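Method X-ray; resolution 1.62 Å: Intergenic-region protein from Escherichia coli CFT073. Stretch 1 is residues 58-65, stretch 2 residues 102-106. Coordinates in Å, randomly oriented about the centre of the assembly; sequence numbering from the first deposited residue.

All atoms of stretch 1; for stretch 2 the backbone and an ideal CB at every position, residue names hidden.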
# COMPACT_ATOMS: atom_id res chain seq x y z
N SER B 58 24.38 -2.98 -3.92
CA SER B 58 23.71 -3.15 -2.61
C SER B 58 22.17 -3.02 -2.65
O SER B 58 21.50 -3.29 -1.65
CB SER B 58 24.28 -2.14 -1.61
OG SER B 58 25.65 -2.41 -1.38
N PHE B 59 21.63 -2.64 -3.80
CA PHE B 59 20.20 -2.30 -3.94
C PHE B 59 19.24 -3.40 -3.46
O PHE B 59 18.36 -3.14 -2.63
CB PHE B 59 19.91 -1.93 -5.40
CG PHE B 59 18.46 -1.64 -5.71
CD1 PHE B 59 17.92 -0.39 -5.43
CD2 PHE B 59 17.65 -2.60 -6.30
CE1 PHE B 59 16.59 -0.11 -5.73
CE2 PHE B 59 16.33 -2.33 -6.60
CZ PHE B 59 15.79 -1.09 -6.33
N TRP B 60 19.39 -4.61 -3.99
CA TRP B 60 18.44 -5.68 -3.72
C TRP B 60 18.43 -6.14 -2.25
O TRP B 60 17.36 -6.19 -1.65
CB TRP B 60 18.58 -6.83 -4.72
CG TRP B 60 18.13 -6.43 -6.13
CD1 TRP B 60 18.92 -6.19 -7.21
CD2 TRP B 60 16.78 -6.22 -6.56
NE1 TRP B 60 18.14 -5.85 -8.30
CE2 TRP B 60 16.83 -5.87 -7.93
CE3 TRP B 60 15.53 -6.32 -5.93
CZ2 TRP B 60 15.67 -5.59 -8.67
CZ3 TRP B 60 14.39 -6.05 -6.67
CH2 TRP B 60 14.47 -5.68 -8.03
N PRO B 61 19.61 -6.46 -1.66
CA PRO B 61 19.56 -6.82 -0.23
C PRO B 61 19.15 -5.65 0.67
O PRO B 61 18.43 -5.86 1.66
CB PRO B 61 20.98 -7.31 0.07
CG PRO B 61 21.84 -6.67 -0.96
CD PRO B 61 20.98 -6.57 -2.20
N GLN B 62 19.57 -4.43 0.33
CA GLN B 62 19.25 -3.24 1.14
C GLN B 62 17.74 -2.99 1.25
O GLN B 62 17.24 -2.70 2.34
CB GLN B 62 19.98 -2.00 0.60
CG GLN B 62 19.65 -0.69 1.30
CD GLN B 62 20.61 0.45 0.91
OE1 GLN B 62 21.80 0.22 0.68
NE2 GLN B 62 20.09 1.67 0.83
N HIS B 63 17.04 -3.13 0.12
CA HIS B 63 15.59 -2.81 0.05
C HIS B 63 14.66 -4.03 0.11
O HIS B 63 13.48 -3.88 0.43
CB HIS B 63 15.28 -1.98 -1.20
CG HIS B 63 15.94 -0.63 -1.20
ND1 HIS B 63 15.38 0.47 -0.58
CD2 HIS B 63 17.11 -0.21 -1.74
CE1 HIS B 63 16.18 1.51 -0.74
NE2 HIS B 63 17.24 1.13 -1.44
N PHE B 64 15.19 -5.22 -0.18
CA PHE B 64 14.35 -6.43 -0.33
C PHE B 64 14.86 -7.63 0.50
O PHE B 64 14.26 -8.71 0.44
CB PHE B 64 14.23 -6.83 -1.81
CG PHE B 64 13.57 -5.79 -2.69
CD1 PHE B 64 12.22 -5.88 -3.01
CD2 PHE B 64 14.30 -4.72 -3.21
CE1 PHE B 64 11.60 -4.93 -3.83
CE2 PHE B 64 13.70 -3.76 -4.02
CZ PHE B 64 12.35 -3.86 -4.33
N GLY B 65 15.92 -7.45 1.29
CA GLY B 65 16.61 -8.58 1.94
C GLY B 65 15.83 -9.39 2.99
O GLY B 65 16.29 -10.44 3.43
N UNK B 102 9.40 2.87 -1.39
CA UNK B 102 9.35 1.90 -2.49
C UNK B 102 10.62 1.86 -3.30
O UNK B 102 11.54 2.66 -3.10
CB UNK B 102 8.18 2.22 -3.42
N UNK B 103 10.70 0.92 -4.23
CA UNK B 103 11.86 0.79 -5.10
C UNK B 103 11.48 -0.07 -6.31
O UNK B 103 10.59 -0.92 -6.22
CB UNK B 103 13.04 0.18 -4.35
N UNK B 104 12.14 0.18 -7.44
CA UNK B 104 11.84 -0.56 -8.67
C UNK B 104 12.98 -0.48 -9.70
O UNK B 104 14.02 0.14 -9.46
CB UNK B 104 10.55 -0.02 -9.29
N UNK B 105 12.81 -1.14 -10.83
CA UNK B 105 13.77 -1.04 -11.93
C UNK B 105 13.03 -0.78 -13.23
O UNK B 105 11.94 -1.30 -13.44
CB UNK B 105 14.61 -2.31 -12.04
N UNK B 106 13.63 0.03 -14.09
CA UNK B 106 13.02 0.38 -15.38
C UNK B 106 14.05 0.98 -16.33
O UNK B 106 15.12 1.41 -15.89
CB UNK B 106 11.86 1.36 -15.18

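Most of stretch 1 is a short helix whose turns are held by backbone hydrogen bonds such as H63 N to F59 O (3.1 Å) and F64 N to W60 O (2.8 Å). Stretch 2 runs past it as an extended segment. The helix and strand directions differ by 146°, so the two run roughly antiparallel, and their axes come no closer than 10.1 Å. That gap leaves room for side chains, and stretch 1 fills much of it with the rings of F59, W60, H63 and F64.

Position 102 comes first. Its CA-to-CB bond points away from stretch 1, and the ideal CB has nothing of the helix within 5.5 Å. Its phi/psi of -76/174 is open to most residues, so stretch 1 hardly restricts the choice. The deposited residue is G102. It has no side chain and makes no contact with the helix within 4.5 Å.

Position 103 is the tightest point. Its CA lies 7.3 Å from the CA of H63, the nearest such pair between the stretches. The CA-to-CB bond points toward the helix, into a space bordered by three rings. The ideal CB is already 3.6 Å from F59 CZ, 4.0 Å from F64 CE2 and 4.4 Å from H63 CG. These are mostly carbon surfaces, so a small apolar side chain suits best. Alanine fits well; glycine would be possible but would leave the rings without this methyl contact. Serine might also be accommodated. The residue is A103. Its CB packs 3.6 Å from F59 CZ, an oblique approach to that ring, and 4.3 Å from H63 CG. Its backbone takes part as well: A103 O lies 3.9 Å from F64 CZ, at the edge of the F64 ring and near its plane.

At position 104 the extended chain turns its CA-to-CB bond away from the helix. Stretch 1 offers the side chain no pocket, so many types are possible, large ones included. The residue is F104, with chi1 in the p well. Its ring stays clear of stretch 1, and its nearest side-chain atom, F104 CB, is 6.1 Å from F59 CZ. The contact is made by the backbone, with F104 O 3.8 Å from F59 CZ.

Position 105 points toward the helix again, as strand alternation predicts. Here there is more room than at 103: the ideal CB is 4.8 Å from W60 CZ2. A medium or long apolar side chain could reach the indole. Leucine, isoleucine or methionine would all be reasonable. The residue is M105, with chi angles p, t and m. Its SD lies 3.9 Å from W60 CZ2 and 5.2 Å from the centroid of the six-membered ring. At 84° off the ring normal, the sulfur meets the edge of the indole and does not lie over its face.

Position 106 is out of reach of stretch 1, which therefore gives no preference. The residue is A106, whose CB is 10.0 Å from F59 CZ, the nearest atom of stretch 1.

Stretch 2 (102-106) GAFMA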
# COMPACT_ATOMS: atom_id res chain seq x y z
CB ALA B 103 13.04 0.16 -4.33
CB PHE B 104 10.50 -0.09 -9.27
CG PHE B 104 10.52 1.32 -9.80
CD1 PHE B 104 10.68 1.58 -11.15
CD2 PHE B 104 10.36 2.41 -8.94
CE1 PHE B 104 10.68 2.87 -11.65
CE2 PHE B 104 10.37 3.71 -9.43
CZ PHE B 104 10.52 3.95 -10.78
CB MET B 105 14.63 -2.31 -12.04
CG MET B 105 13.89 -3.57 -12.44
SD MET B 105 14.89 -5.08 -12.42
CE MET B 105 16.39 -4.50 -13.17
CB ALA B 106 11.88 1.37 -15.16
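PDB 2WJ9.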